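Local coordinates for copper chaperone PCu(A)C (Methylosinus trichosporium OB3b, PDB 6P1F), which binds copper through a histidine brace in its PCu(A)C domain and probably serves as a periplasmic copper chaperone in a methane-oxidizing bacterium, at residues 92-101 with 112-120. Numbering follows the deposited sequence.
Sequences MNPVGWAAEM and TIDAAVEAP
Val117 is the side chain that the 92-101 segment closes around. Val117 CG1, set opposite its backbone N (chi1 179°), lies 3.6 Å from Asn93 O, while CB packs against Pro94 O; Val117 CG2, beside the backbone N, faces Met92 SD at 4.1 Å and the methyl of Ala99. The type II turn from Pro94 to Trp97 carries the chain around this valine, with Gly96 at a positive phi that suits glycine. Gly96 N donates to Val117 O (2.9 Å) almost straight, and Val117 N donates to Trp97 O, so both polar backbone atoms of the valine are held by the turn. Asn93 ND2 reaches Ala98 O at 2.9 Å, the acceptor lying in its amide plane, which ties the start of the loop to the strand that follows.

Beyond the turn, 98-101 and 112-118 run antiparallel, with Ala99-Ala115 and Met101-Ile113 as hydrogen-bonded pairs. On the buried face, the Met101 and Ile113 side chains cross at an angle, with Met101 CG 3.6 Å from Ile113 CG1, and a bend at chi3 (75°) brings Met101 CE to Ala115 CB. The other face carries Ala98 CB against Asp114 CB (3.7 Å) and the extended Glu100, whose CG meets Thr112 CG2 at 3.5 Å.

These strands form the hairpin 98-105/109-118 of the cupredoxin-like PCu(A)C domain. The Asp114 side chain comes within about 4 Å of that of His1, a copper ligand in the metal-bound protein; no copper is bound here. Strand 8-16 pairs in parallel with the far edge of 109-118, bonding Ala116 and Glu118, while Leu27 of strand 24-33 packs against Met101 and Ala115.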
loop_
_atom_site.group_PDB
_atom_site.type_symbol
_atom_site.label_atom_id
_atom_site.label_comp_id
_atom_site.label_asym_id
_atom_site.label_seq_id
_atom_site.Cartn_x
_atom_site.Cartn_y
_atom_site.Cartn_z
ATOM N N MET A 92 2.018 2.181 15.487
ATOM C CA MET A 92 2.885 2.394 14.338
ATOM C C MET A 92 4.315 2.587 14.815
ATOM O O MET A 92 4.571 3.315 15.772
ATOM C CB MET A 92 2.413 3.605 13.507
ATOM C CG MET A 92 3.154 3.816 12.179
ATOM S SD MET A 92 3.119 2.412 11.057
ATOM C CE MET A 92 1.351 2.290 10.679
ATOM N N ASN A 93 5.254 1.915 14.166
ATOM C CA ASN A 93 6.639 2.087 14.537
ATOM C C ASN A 93 7.086 3.536 14.292
ATOM O O ASN A 93 6.440 4.291 13.541
ATOM C CB ASN A 93 7.513 1.060 13.767
ATOM C CG ASN A 93 7.446 -0.334 14.370
ATOM O OD1 ASN A 93 7.210 -0.486 15.566
ATOM N ND2 ASN A 93 7.636 -1.370 13.536
ATOM N N PRO A 94 8.197 3.949 14.919
ATOM C CA PRO A 94 8.719 5.299 14.740
ATOM C C PRO A 94 9.125 5.604 13.323
ATOM O O PRO A 94 9.418 4.701 12.524
ATOM C CB PRO A 94 9.976 5.322 15.631
ATOM C CG PRO A 94 9.765 4.273 16.620
ATOM C CD PRO A 94 8.932 3.209 15.966
ATOM N N VAL A 95 9.201 6.892 13.037
ATOM C CA VAL A 95 9.763 7.365 11.795
ATOM C C VAL A 95 11.181 6.832 11.678
ATOM O O VAL A 95 11.954 6.900 12.650
ATOM C CB VAL A 95 9.784 8.896 11.736
ATOM C CG1 VAL A 95 10.566 9.369 10.554
ATOM C CG2 VAL A 95 8.334 9.433 11.661
ATOM N N GLY A 96 11.509 6.307 10.507
ATOM C CA GLY A 96 12.824 5.735 10.254
ATOM C C GLY A 96 12.789 4.224 10.295
ATOM O O GLY A 96 13.727 3.555 9.826
ATOM N N TRP A 97 11.714 3.668 10.852
ATOM C CA TRP A 97 11.566 2.227 10.953
ATOM C C TRP A 97 10.654 1.767 9.804
ATOM O O TRP A 97 10.437 2.519 8.870
ATOM C CB TRP A 97 10.970 1.812 12.302
ATOM C CG TRP A 97 11.814 2.203 13.556
ATOM C CD1 TRP A 97 12.604 3.307 13.708
ATOM C CD2 TRP A 97 11.916 1.465 14.763
ATOM N NE1 TRP A 97 13.188 3.302 14.956
ATOM C CE2 TRP A 97 12.774 2.180 15.623
ATOM C CE3 TRP A 97 11.368 0.264 15.205
ATOM C CZ2 TRP A 97 13.087 1.737 16.898
ATOM C CZ3 TRP A 97 11.660 -0.158 16.477
ATOM C CH2 TRP A 97 12.518 0.571 17.308
ATOM N N ALA A 98 10.142 0.554 9.906
ATOM C CA ALA A 98 9.222 0.043 8.894
ATOM C C ALA A 98 8.058 -0.601 9.581
ATOM O O ALA A 98 8.145 -0.996 10.740
ATOM C CB ALA A 98 9.921 -0.958 7.935
ATOM N N ALA A 99 6.954 -0.708 8.846
ATOM C CA ALA A 99 5.732 -1.333 9.316
ATOM C C ALA A 99 5.479 -2.607 8.502
ATOM O O ALA A 99 5.383 -2.545 7.276
ATOM C CB ALA A 99 4.543 -0.350 9.167
ATOM N N GLU A 100 5.444 -3.748 9.183
ATOM C CA GLU A 100 5.248 -5.035 8.517
ATOM C C GLU A 100 3.795 -5.278 8.182
ATOM O O GLU A 100 2.913 -5.117 9.025
ATOM C CB GLU A 100 5.760 -6.169 9.405
ATOM C CG GLU A 100 5.611 -7.573 8.764
ATOM C CD GLU A 100 6.197 -8.689 9.635
ATOM O OE1 GLU A 100 5.657 -8.953 10.729
ATOM O OE2 GLU A 100 7.210 -9.289 9.231
ATOM N N MET A 101 3.528 -5.622 6.932
ATOM C CA MET A 101 2.172 -6.015 6.591
ATOM C C MET A 101 2.196 -7.037 5.460
ATOM O O MET A 101 3.132 -7.105 4.679
ATOM C CB MET A 101 1.349 -4.778 6.214
ATOM C CG MET A 101 1.894 -4.062 4.990
ATOM S SD MET A 101 1.184 -2.396 4.809
ATOM C CE MET A 101 2.069 -1.500 6.104
ATOM N N THR A 112 4.934 -10.503 2.265
ATOM C CA THR A 112 5.030 -9.620 3.425
ATOM C C THR A 112 6.031 -8.524 3.160
ATOM O O THR A 112 7.195 -8.793 2.819
ATOM C CB THR A 112 5.441 -10.420 4.670
ATOM O OG1 THR A 112 4.432 -11.419 4.950
ATOM C CG2 THR A 112 5.609 -9.495 5.869
ATOM N N ILE A 113 5.592 -7.278 3.289
ATOM C CA ILE A 113 6.436 -6.146 2.992
ATOM C C ILE A 113 6.742 -5.376 4.263
ATOM O O ILE A 113 6.043 -5.531 5.284
ATOM C CB ILE A 113 5.787 -5.181 1.988
ATOM C CG1 ILE A 113 4.553 -4.531 2.614
ATOM C CG2 ILE A 113 5.400 -5.928 0.696
ATOM C CD1 ILE A 113 4.012 -3.393 1.770
ATOM N N ASP A 114 7.762 -4.519 4.178
ATOM C CA ASP A 114 8.141 -3.658 5.306
ATOM C C ASP A 114 8.079 -2.239 4.787
ATOM O O ASP A 114 8.959 -1.759 4.095
ATOM C CB ASP A 114 9.551 -4.007 5.845
ATOM C CG ASP A 114 9.779 -5.487 5.986
ATOM O OD1 ASP A 114 9.380 -6.029 7.016
ATOM O OD2 ASP A 114 10.381 -6.094 5.071
ATOM N N ALA A 115 6.952 -1.578 5.047
ATOM C CA ALA A 115 6.763 -0.260 4.479
ATOM C C ALA A 115 7.513 0.757 5.317
ATOM O O ALA A 115 7.313 0.797 6.535
ATOM C CB ALA A 115 5.257 0.066 4.437
ATOM N N ALA A 116 8.372 1.547 4.677
ATOM C CA ALA A 116 9.197 2.514 5.411
ATOM C C ALA A 116 8.294 3.536 6.095
ATOM O O ALA A 116 7.453 4.131 5.424
ATOM C CB ALA A 116 10.156 3.226 4.464
ATOM N N VAL A 117 8.494 3.775 7.391
ATOM C CA VAL A 117 7.725 4.825 8.077
ATOM C C VAL A 117 8.442 6.145 7.890
ATOM O O VAL A 117 9.576 6.283 8.351
ATOM C CB VAL A 117 7.566 4.534 9.576
ATOM C CG1 VAL A 117 6.780 5.668 10.251
ATOM C CG2 VAL A 117 6.908 3.183 9.814
ATOM N N GLU A 118 7.820 7.099 7.193
ATOM C CA GLU A 118 8.432 8.402 6.938
ATOM C C GLU A 118 7.737 9.476 7.765
ATOM O O GLU A 118 6.752 9.185 8.418
ATOM C CB GLU A 118 8.370 8.747 5.455
ATOM C CG GLU A 118 9.155 7.770 4.565
ATOM C CD GLU A 118 10.662 7.839 4.770
ATOM O OE1 GLU A 118 11.187 8.958 4.894
ATOM O OE2 GLU A 118 11.308 6.769 4.802
ATOM N N ALA A 119 8.254 10.706 7.724
ATOM C CA ALA A 119 7.693 11.820 8.477
ATOM C C ALA A 119 6.236 12.006 8.098
ATOM O O ALA A 119 5.867 11.733 6.959
ATOM C CB ALA A 119 8.476 13.081 8.197
ATOM N N PRO A 120 5.416 12.509 9.037
ATOM C CA PRO A 120 3.991 12.679 8.709
ATOM C C PRO A 120 3.764 13.552 7.484
ATOM O O PRO A 120 2.736 13.385 6.823
ATOM C CB PRO A 120 3.410 13.340 9.972
ATOM C CG PRO A 120 4.312 12.883 11.077
ATOM C CD PRO A 120 5.704 12.805 10.455
HETATM O O HOH W 1 11.863 4.768 7.182
#